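Local structure of bartonella effector protein (Bep) substrate of VirB T4SS (Bartonella sp. AR 15-3, 4M16) at residues 18-23 against 31-36; 46-51 against 66-71; 144-149 against 205-210. The protein is predicted to transfer AMP from ATP to tyrosine or threonine side chains of proteins through this N-terminal Fic domain, although its Fic motif departs from the canonical one. All coordinates share one frame; numbering follows the deposited sequence. Where two conformers were deposited one is given.

Interaction 1: residues 18-23 against 31-36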
loop_
_atom_site.group_PDB
_atom_site.type_symbol
_atom_site.label_atom_id
_atom_site.label_comp_id
_atom_site.label_asym_id
_atom_site.label_seq_id
_atom_site.Cartn_x
_atom_site.Cartn_y
_atom_site.Cartn_z
ATOM N N THR A 18 0.394 -15.165 20.567
ATOM C CA THR A 18 -0.370 -13.903 20.523
ATOM C C THR A 18 -0.742 -13.607 19.065
ATOM O O THR A 18 -0.269 -14.279 18.180
ATOM C CB THR A 18 0.426 -12.703 21.109
ATOM O OG1 THR A 18 1.386 -12.252 20.164
ATOM C CG2 THR A 18 1.124 -13.038 22.454
ATOM N N LYS A 19 -1.532 -12.568 18.812
ATOM C CA LYS A 19 -1.703 -12.022 17.446
ATOM C C LYS A 19 -0.960 -10.699 17.283
ATOM O O LYS A 19 -1.393 -9.842 16.498
ATOM C CB LYS A 19 -3.179 -11.699 17.146
ATOM N N THR A 20 0.081 -10.478 18.097
ATOM C CA THR A 20 0.785 -9.207 18.109
ATOM C C THR A 20 2.054 -9.367 17.343
ATOM O O THR A 20 2.913 -10.227 17.671
ATOM C CB THR A 20 1.080 -8.722 19.539
ATOM O OG1 THR A 20 -0.163 -8.524 20.216
ATOM C CG2 THR A 20 1.848 -7.392 19.509
ATOM N N LEU A 21 2.187 -8.557 16.308
ATOM C CA LEU A 21 3.409 -8.556 15.506
ATOM C C LEU A 21 4.634 -8.204 16.351
ATOM O O LEU A 21 4.640 -7.171 17.055
ATOM C CB LEU A 21 3.267 -7.589 14.338
ATOM C CG LEU A 21 2.303 -7.955 13.206
ATOM C CD1 LEU A 21 2.120 -6.733 12.324
ATOM C CD2 LEU A 21 2.800 -9.175 12.409
ATOM N N LYS A 22 5.671 -9.042 16.279
ATOM C CA LYS A 22 6.982 -8.736 16.899
ATOM C C LYS A 22 7.386 -7.322 16.487
ATOM O O LYS A 22 7.328 -6.988 15.298
ATOM C CB LYS A 22 8.069 -9.732 16.435
ATOM C CG LYS A 22 7.984 -11.105 17.113
ATOM C CD LYS A 22 8.931 -12.091 16.491
ATOM C CE LYS A 22 8.666 -13.505 16.994
ATOM N NZ LYS A 22 9.750 -14.409 16.523
ATOM N N ASN A 23 7.781 -6.509 17.453
ATOM C CA ASN A 23 8.133 -5.133 17.165
ATOM C C ASN A 23 9.308 -4.589 17.989
ATOM O O ASN A 23 9.707 -5.119 19.050
ATOM C CB ASN A 23 6.930 -4.222 17.265
ATOM C CG ASN A 23 6.352 -4.194 18.662
ATOM O OD1 ASN A 23 6.752 -3.366 19.483
ATOM N ND2 ASN A 23 5.412 -5.073 18.926
ATOM N N LYS A 31 -3.796 -3.885 20.339
ATOM C CA LYS A 31 -4.433 -2.560 20.169
ATOM C C LYS A 31 -3.390 -1.446 20.357
ATOM O O LYS A 31 -3.354 -0.456 19.598
ATOM C CB LYS A 31 -5.631 -2.419 21.128
ATOM N N GLN A 32 -2.502 -1.638 21.339
ATOM C CA GLN A 32 -1.516 -0.626 21.697
ATOM C C GLN A 32 -0.477 -0.473 20.572
ATOM O O GLN A 32 -0.080 0.650 20.215
ATOM C CB GLN A 32 -0.885 -1.012 23.040
ATOM C CG GLN A 32 -1.900 -1.157 24.185
ATOM C CD GLN A 32 -2.509 -2.549 24.367
ATOM O OE1 GLN A 32 -3.014 -3.167 23.438
ATOM N NE2 GLN A 32 -2.502 -3.020 25.598
ATOM N N LEU A 33 -0.086 -1.601 19.984
ATOM C CA LEU A 33 0.836 -1.615 18.854
ATOM C C LEU A 33 0.209 -0.895 17.702
ATOM O O LEU A 33 0.859 -0.047 17.116
ATOM C CB LEU A 33 1.196 -3.022 18.379
ATOM C CG LEU A 33 2.168 -3.081 17.177
ATOM C CD1 LEU A 33 3.448 -2.286 17.394
ATOM C CD2 LEU A 33 2.490 -4.531 16.807
ATOM N N GLU A 34 -1.038 -1.234 17.377
ATOM C CA GLU A 34 -1.719 -0.665 16.220
ATOM C C GLU A 34 -1.792 0.854 16.311
ATOM O O GLU A 34 -1.427 1.548 15.347
ATOM C CB GLU A 34 -3.151 -1.251 16.009
ATOM C CG GLU A 34 -3.623 -0.871 14.613
ATOM C CD GLU A 34 -5.041 -1.234 14.247
ATOM O OE1 GLU A 34 -5.520 -2.335 14.589
ATOM O OE2 GLU A 34 -5.657 -0.409 13.535
ATOM N N LYS A 35 -2.256 1.358 17.456
ATOM C CA LYS A 35 -2.333 2.806 17.722
ATOM C C LYS A 35 -0.996 3.485 17.587
ATOM O O LYS A 35 -0.890 4.576 16.999
ATOM C CB LYS A 35 -2.898 3.082 19.099
ATOM N N ARG A 36 0.049 2.819 18.042
ATOM C CA ARG A 36 1.377 3.428 18.025
ATOM C C ARG A 36 1.971 3.463 16.628
ATOM O O ARG A 36 2.554 4.481 16.239
ATOM C CB ARG A 36 2.316 2.749 19.030
ATOM C CG ARG A 36 3.734 3.216 18.940
ATOM C CD ARG A 36 3.862 4.721 19.190
ATOM N NE ARG A 36 5.245 5.140 19.372
ATOM C CZ ARG A 36 5.905 5.121 20.538
ATOM N NH1 ARG A 36 5.324 4.738 21.667
ATOM N NH2 ARG A 36 7.170 5.501 20.559
#
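Leu33 meets Thr20, Leu21 and Asn23 where the loop before helix 30-48 runs past the first turns of that helix. The loop carries an ST turn: Thr18 OG1 accepts a hydrogen bond from Thr20 N at 3.0 Å. The contact is buried and lies well away from the centre of the chain.

Both methyls of Leu33 make the apolar part. Leu33 CG stands anti to the backbone N (chi1 180°), and chi2 (53°) then lays CD1 and CD2 against the loop residues. CD2 is the branch that all three loop residues touch. Leu33 CD2 lies 4.0 Å from Thr20 CG2, and the two side chains meet at a slant. Leu33 CD2 also lies 3.4 Å from Leu21 O and 4.0 Å from Leu21 CB. The rest of the Leu21 side chain packs on Phe14, Phe74 and Arg156. The other branch, Leu33 CD1, lies against the amide of Asn23, 3.7 Å from Asn23 CG.

The polar part stays within the loop and its close neighbours. No hydrogen bond joins the two segments. Thr20 OG1 bonds to Met28 O, while Thr20 CG2, anti to the backbone N, meets Leu33. The Asn23 amide is held by its nitrogen, which donates to Ile27 O and to Leu21 O. These bonds should limit rotation of the amide beside the leucine methyls. The bond from Asn23 ND2 to Leu21 O measures 2.9 Å, with an N-H...O angle of 172°, and the carbonyl oxygen lies in the amide plane of Asn23.

Interaction 2: residues 46-51 against 66-71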
loop_
_atom_site.group_PDB
_atom_site.type_symbol
_atom_site.label_atom_id
_atom_site.label_comp_id
_atom_site.label_asym_id
_atom_site.label_seq_id
_atom_site.Cartn_x
_atom_site.Cartn_y
_atom_site.Cartn_z
ATOM N N ASN A 46 3.815 13.580 7.724
ATOM C CA ASN A 46 4.047 14.997 7.896
ATOM C C ASN A 46 5.401 15.487 7.410
ATOM O O ASN A 46 5.449 16.498 6.709
ATOM C CB ASN A 46 3.841 15.431 9.340
ATOM C CG ASN A 46 2.409 15.275 9.792
ATOM O OD1 ASN A 46 1.521 15.067 8.976
ATOM N ND2 ASN A 46 2.188 15.334 11.092
ATOM N N SER A 47 6.466 14.765 7.735
ATOM C CA SER A 47 7.848 15.117 7.300
ATOM C C SER A 47 7.917 15.099 5.767
ATOM O O SER A 47 8.457 16.042 5.127
ATOM C CB SER A 47 8.851 14.140 7.886
ATOM O OG SER A 47 10.154 14.387 7.398
ATOM N N LEU A 48 7.336 14.051 5.182
ATOM C CA LEU A 48 7.410 13.832 3.734
ATOM C C LEU A 48 6.834 14.990 2.935
ATOM O O LEU A 48 7.127 15.135 1.725
ATOM C CB LEU A 48 6.747 12.501 3.361
ATOM C CG LEU A 48 7.398 11.223 3.876
ATOM C CD1 LEU A 48 6.506 10.018 3.824
ATOM C CD2 LEU A 48 8.660 10.898 3.105
ATOM N N ARG A 49 6.034 15.844 3.590
ATOM C CA ARG A 49 5.384 16.954 2.879
ATOM C C ARG A 49 6.452 17.966 2.444
ATOM O O ARG A 49 6.351 18.541 1.386
ATOM C CB ARG A 49 4.337 17.622 3.774
ATOM N N ASN A 50 7.503 18.163 3.243
ATOM C CA ASN A 50 8.575 19.120 2.877
ATOM C C ASN A 50 9.859 18.440 2.376
ATOM O O ASN A 50 10.946 19.086 2.347
ATOM C CB ASN A 50 8.923 20.035 4.064
ATOM C CG ASN A 50 7.804 20.955 4.426
ATOM O OD1 ASN A 50 6.836 21.062 3.691
ATOM N ND2 ASN A 50 7.929 21.650 5.568
ATOM N N GLU A 51 9.735 17.159 2.009
ATOM C CA GLU A 51 10.825 16.428 1.334
ATOM C C GLU A 51 10.620 16.396 -0.167
ATOM O O GLU A 51 9.484 16.412 -0.636
ATOM C CB GLU A 51 10.879 14.989 1.831
ATOM C CG GLU A 51 11.236 14.942 3.269
ATOM C CD GLU A 51 11.179 13.544 3.827
ATOM O OE1 GLU A 51 11.608 12.601 3.123
ATOM O OE2 GLU A 51 10.742 13.436 5.003
ATOM N N HIS A 66 8.052 2.580 2.905
ATOM C CA HIS A 66 7.625 1.650 3.943
ATOM C C HIS A 66 8.593 1.642 5.126
ATOM O O HIS A 66 8.156 1.613 6.280
ATOM C CB HIS A 66 7.491 0.243 3.346
ATOM C CG HIS A 66 6.802 -0.715 4.239
ATOM N ND1 HIS A 66 7.478 -1.515 5.121
ATOM C CD2 HIS A 66 5.495 -1.018 4.381
ATOM C CE1 HIS A 66 6.618 -2.290 5.749
ATOM N NE2 HIS A 66 5.414 -1.997 5.327
ATOM N N LYS A 67 9.901 1.661 4.824
ATOM C CA LYS A 67 10.962 1.767 5.845
ATOM C C LYS A 67 10.799 3.064 6.654
ATOM O O LYS A 67 10.899 3.057 7.896
ATOM C CB LYS A 67 12.355 1.663 5.199
ATOM C CG LYS A 67 13.548 2.072 6.055
ATOM C CD LYS A 67 13.918 1.041 7.071
ATOM C CE LYS A 67 15.204 1.417 7.819
ATOM N NZ LYS A 67 16.434 1.093 7.056
ATOM N N ARG A 68 10.553 4.184 5.984
ATOM C CA ARG A 68 10.280 5.432 6.708
ATOM C C ARG A 68 9.080 5.362 7.649
ATOM O O ARG A 68 9.145 5.814 8.817
ATOM C CB ARG A 68 10.054 6.605 5.725
ATOM C CG ARG A 68 11.305 7.069 4.967
ATOM C CD ARG A 68 12.326 7.763 5.872
ATOM N NE ARG A 68 11.730 8.934 6.518
ATOM C CZ ARG A 68 11.529 10.118 5.946
ATOM N NH1 ARG A 68 11.911 10.349 4.699
ATOM N NH2 ARG A 68 10.923 11.076 6.632
ATOM N N LEU A 69 7.992 4.821 7.109
ATOM C CA LEU A 69 6.707 4.778 7.805
ATOM C C LEU A 69 6.716 3.838 9.010
ATOM O O LEU A 69 6.083 4.139 9.986
ATOM C CB LEU A 69 5.564 4.354 6.879
ATOM C CG LEU A 69 5.100 5.414 5.875
ATOM C CD1 LEU A 69 4.245 4.861 4.703
ATOM C CD2 LEU A 69 4.387 6.515 6.588
ATOM N N PHE A 70 7.419 2.720 8.919
ATOM C CA PHE A 70 7.309 1.620 9.893
ATOM C C PHE A 70 8.637 1.154 10.484
ATOM O O PHE A 70 8.671 0.149 11.203
ATOM C CB PHE A 70 6.645 0.407 9.199
ATOM C CG PHE A 70 5.255 0.678 8.751
ATOM C CD1 PHE A 70 4.250 0.825 9.697
ATOM C CD2 PHE A 70 4.947 0.874 7.404
ATOM C CE1 PHE A 70 2.969 1.168 9.342
ATOM C CE2 PHE A 70 3.634 1.187 7.038
ATOM C CZ PHE A 70 2.652 1.315 7.988
ATOM N N GLY A 71 9.709 1.874 10.223
ATOM C CA GLY A 71 11.039 1.461 10.601
ATOM C C GLY A 71 11.257 1.560 12.084
ATOM O O GLY A 71 11.951 0.709 12.677
#
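Arg68 is the residue of 66-71 that reaches across to 46-51, where it pairs with Glu51 and passes Leu48. Its chain bends at chi2 (-69°) and chi3 (-59°) and brings the guanidinium end-on to the Glu51 carboxylate. Arg68 NH1 bonds to Glu51 OE1 at 2.8 Å, and Arg68 NH2 bonds to Glu51 OE2 at 2.9 Å. Both oxygens use their syn lone pairs. The two planes are 11° apart, so this is a bidentate, end-on salt bridge, nearly coplanar. Ser47 OG also donates to Glu51 OE2, at 2.6 Å, which helps to fix the carboxylate. Tyr64 OH is a further partner of Arg68 NH1. Leu48 CD2 lies 3.7 Å from Arg68 NH1, at a slant to the guanidinium.

Leu69 comes next. It is buried and packs on Ala41, Val44 and Ile45 of helix 30-48. The pairing thus joins the C-terminal part of helix 30-48 and the type I turn from Leu48 to Glu51 to helix 59-70, while Leu48 and Leu69 both pack on Ile165 of helix 159-174.

Interaction 3: residues 144-149 against 205-210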
loop_
_atom_site.group_PDB
_atom_site.type_symbol
_atom_site.label_atom_id
_atom_site.label_comp_id
_atom_site.label_asym_id
_atom_site.label_seq_id
_atom_site.Cartn_x
_atom_site.Cartn_y
_atom_site.Cartn_z
ATOM N N LYS A 144 -5.639 1.617 -12.761
ATOM C CA LYS A 144 -5.058 0.315 -13.108
ATOM C C LYS A 144 -3.793 -0.044 -12.271
ATOM O O LYS A 144 -3.670 -1.166 -11.726
ATOM C CB LYS A 144 -4.748 0.228 -14.609
ATOM C CG LYS A 144 -6.003 0.173 -15.453
ATOM C CD LYS A 144 -5.757 0.071 -16.961
ATOM C CE LYS A 144 -5.171 1.352 -17.483
ATOM N NZ LYS A 144 -5.537 1.620 -18.914
ATOM N N LEU A 145 -2.870 0.918 -12.187
ATOM C CA LEU A 145 -1.648 0.745 -11.422
ATOM C C LEU A 145 -1.879 0.577 -9.929
ATOM O O LEU A 145 -1.246 -0.276 -9.272
ATOM C CB LEU A 145 -0.678 1.914 -11.704
ATOM C CG LEU A 145 0.237 1.751 -12.912
ATOM C CD1 LEU A 145 0.889 3.109 -13.156
ATOM C CD2 LEU A 145 1.315 0.662 -12.732
ATOM N N PHE A 146 -2.789 1.385 -9.388
ATOM C CA PHE A 146 -3.196 1.235 -7.986
ATOM C C PHE A 146 -3.885 -0.107 -7.636
ATOM O O PHE A 146 -3.450 -0.780 -6.673
ATOM C CB PHE A 146 -4.036 2.435 -7.526
ATOM C CG PHE A 146 -4.318 2.422 -6.042
ATOM C CD1 PHE A 146 -5.388 1.703 -5.550
ATOM C CD2 PHE A 146 -3.542 3.132 -5.172
ATOM C CE1 PHE A 146 -5.632 1.655 -4.211
ATOM C CE2 PHE A 146 -3.779 3.081 -3.801
ATOM C CZ PHE A 146 -4.849 2.380 -3.322
ATOM N N SER A 147 -4.795 -0.566 -8.484
ATOM C CA SER A 147 -5.368 -1.910 -8.313
ATOM C C SER A 147 -4.283 -2.987 -8.381
ATOM O O SER A 147 -4.322 -3.970 -7.643
ATOM C CB SER A 147 -6.403 -2.238 -9.363
ATOM O OG SER A 147 -7.479 -1.327 -9.290
ATOM N N PHE A 148 -3.320 -2.813 -9.271
ATOM C CA PHE A 148 -2.285 -3.812 -9.445
ATOM C C PHE A 148 -1.429 -3.862 -8.159
ATOM O O PHE A 148 -1.242 -4.917 -7.579
ATOM C CB PHE A 148 -1.448 -3.523 -10.709
ATOM C CG PHE A 148 -0.317 -4.526 -10.977
ATOM C CD1 PHE A 148 -0.429 -5.872 -10.640
ATOM C CD2 PHE A 148 0.848 -4.108 -11.663
ATOM C CE1 PHE A 148 0.602 -6.778 -10.944
ATOM C CE2 PHE A 148 1.872 -5.004 -11.940
ATOM C CZ PHE A 148 1.737 -6.347 -11.585
ATOM N N LEU A 149 -0.954 -2.710 -7.685
ATOM C CA LEU A 149 -0.153 -2.695 -6.497
ATOM C C LEU A 149 -0.943 -3.201 -5.272
ATOM O O LEU A 149 -0.384 -3.948 -4.476
ATOM C CB LEU A 149 0.469 -1.307 -6.248
ATOM C CG LEU A 149 1.358 -1.242 -4.984
ATOM C CD1 LEU A 149 2.533 -2.172 -5.129
ATOM C CD2 LEU A 149 1.794 0.187 -4.684
ATOM N N GLN A 205 -14.505 -0.113 -12.399
ATOM C CA GLN A 205 -15.405 0.969 -11.946
ATOM C C GLN A 205 -15.413 1.185 -10.438
ATOM O O GLN A 205 -15.608 2.332 -9.944
ATOM C CB GLN A 205 -16.840 0.743 -12.448
ATOM C CG GLN A 205 -17.753 1.898 -12.147
ATOM C CD GLN A 205 -17.254 3.187 -12.774
ATOM O OE1 GLN A 205 -17.064 3.258 -13.997
ATOM N NE2 GLN A 205 -17.035 4.209 -11.942
ATOM N N ALA A 206 -15.254 0.098 -9.679
ATOM C CA ALA A 206 -15.138 0.262 -8.226
ATOM C C ALA A 206 -13.996 1.251 -7.868
ATOM O O ALA A 206 -14.125 2.212 -7.109
ATOM C CB ALA A 206 -14.872 -1.091 -7.558
ATOM N N MET A 207 -12.850 1.011 -8.450
ATOM C CA MET A 207 -11.701 1.841 -8.125
ATOM C C MET A 207 -11.748 3.219 -8.808
ATOM O O MET A 207 -11.291 4.220 -8.229
ATOM C CB MET A 207 -10.465 1.037 -8.530
ATOM C CG MET A 207 -9.127 1.614 -8.110
ATOM S SD MET A 207 -8.978 1.755 -6.345
ATOM C CE MET A 207 -8.769 0.049 -5.834
ATOM N N LYS A 208 -12.315 3.302 -10.005
ATOM C CA LYS A 208 -12.436 4.597 -10.693
ATOM C C LYS A 208 -13.266 5.622 -9.895
ATOM O O LYS A 208 -12.905 6.801 -9.855
ATOM C CB LYS A 208 -13.051 4.435 -12.053
ATOM C CG LYS A 208 -13.061 5.737 -12.865
ATOM C CD LYS A 208 -13.486 5.474 -14.292
ATOM C CE LYS A 208 -13.646 6.757 -15.080
ATOM N NZ LYS A 208 -13.962 6.430 -16.476
ATOM N N SER A 209 -14.366 5.185 -9.273
ATOM C CA SER A 209 -15.211 6.099 -8.458
ATOM C C SER A 209 -14.402 6.674 -7.327
ATOM O O SER A 209 -14.456 7.881 -7.071
ATOM C CB SER A 209 -16.424 5.412 -7.822
ATOM O OG SER A 209 -16.925 4.438 -8.695
ATOM N N LEU A 210 -13.612 5.820 -6.690
ATOM C CA LEU A 210 -12.719 6.296 -5.600
ATOM C C LEU A 210 -11.756 7.336 -6.115
ATOM O O LEU A 210 -11.583 8.386 -5.512
ATOM C CB LEU A 210 -11.956 5.163 -4.948
ATOM C CG LEU A 210 -10.906 5.610 -3.890
ATOM C CD1 LEU A 210 -11.620 6.162 -2.655
ATOM C CD2 LEU A 210 -9.946 4.506 -3.473
#
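Met207 lays its thioether end against the CD1-CE1 side of the Phe146 ring. The sulfur comes at the ring obliquely. Met207 SD is 4.7 Å from the centroid of the Phe146 ring and 61° off the ring normal. The closest ring atom is CD1, with Met207 SD 3.7 Å from Phe146 CD1. The terminal methyl follows the same side, Met207 CE being 3.8 Å from Phe146 CD1.

The shape of the methionine explains this approach. Its CG stands anti to the backbone N (chi1 -172°). The chain then bends at chi2 and chi3, which folds the sulfur and methyl round toward the ring. The two side chains cross at about a right angle.

Closer to its backbone, Met207 meets Ser147. Met207 CG lies 3.6 Å from Ser147 OG. This hydroxyl is bonded to Val143 O, one helical turn earlier, so its polar need is met within its own helix. No hydrogen bond links the two segments. The CA atoms of Ser147 and Met207 are 7.4 Å apart, which places the two helices close together here.

Other aromatic residues surround the ring. Phe146 meets Phe167 and Phe211 edge to face, and it also touches the ring of Phe180. Cys192 of helix 185-197 packs on it as well. The contact joins helix 135-152, within the Fic family region, to helix 200-214 near the end of the modelled chain. It is a Met-aromatic contact in the mainly helical core of the Fic domain, where helices 135-152 and 159-174 flank the Fic-motif loop.

How the interactions relate
Interactions 1 and 2 share helix 30-48. Interaction 1 uses its early turns and interaction 2 its far end, with centres about 20 Å apart. Interaction 3 holds a different pair, helices 135-152 and 200-214, and lies on the opposite side of the chain's centre from both. Interactions 1 and 3 are buried, and neither has a hydrogen bond between its segments. In interaction 1 a leucine packs on a loop; in interaction 3 sulfur meets an aromatic ring between two helices. Interaction 2 is only partly buried and depends on charge. Helix 159-174 touches residues of both interaction 2 and interaction 3.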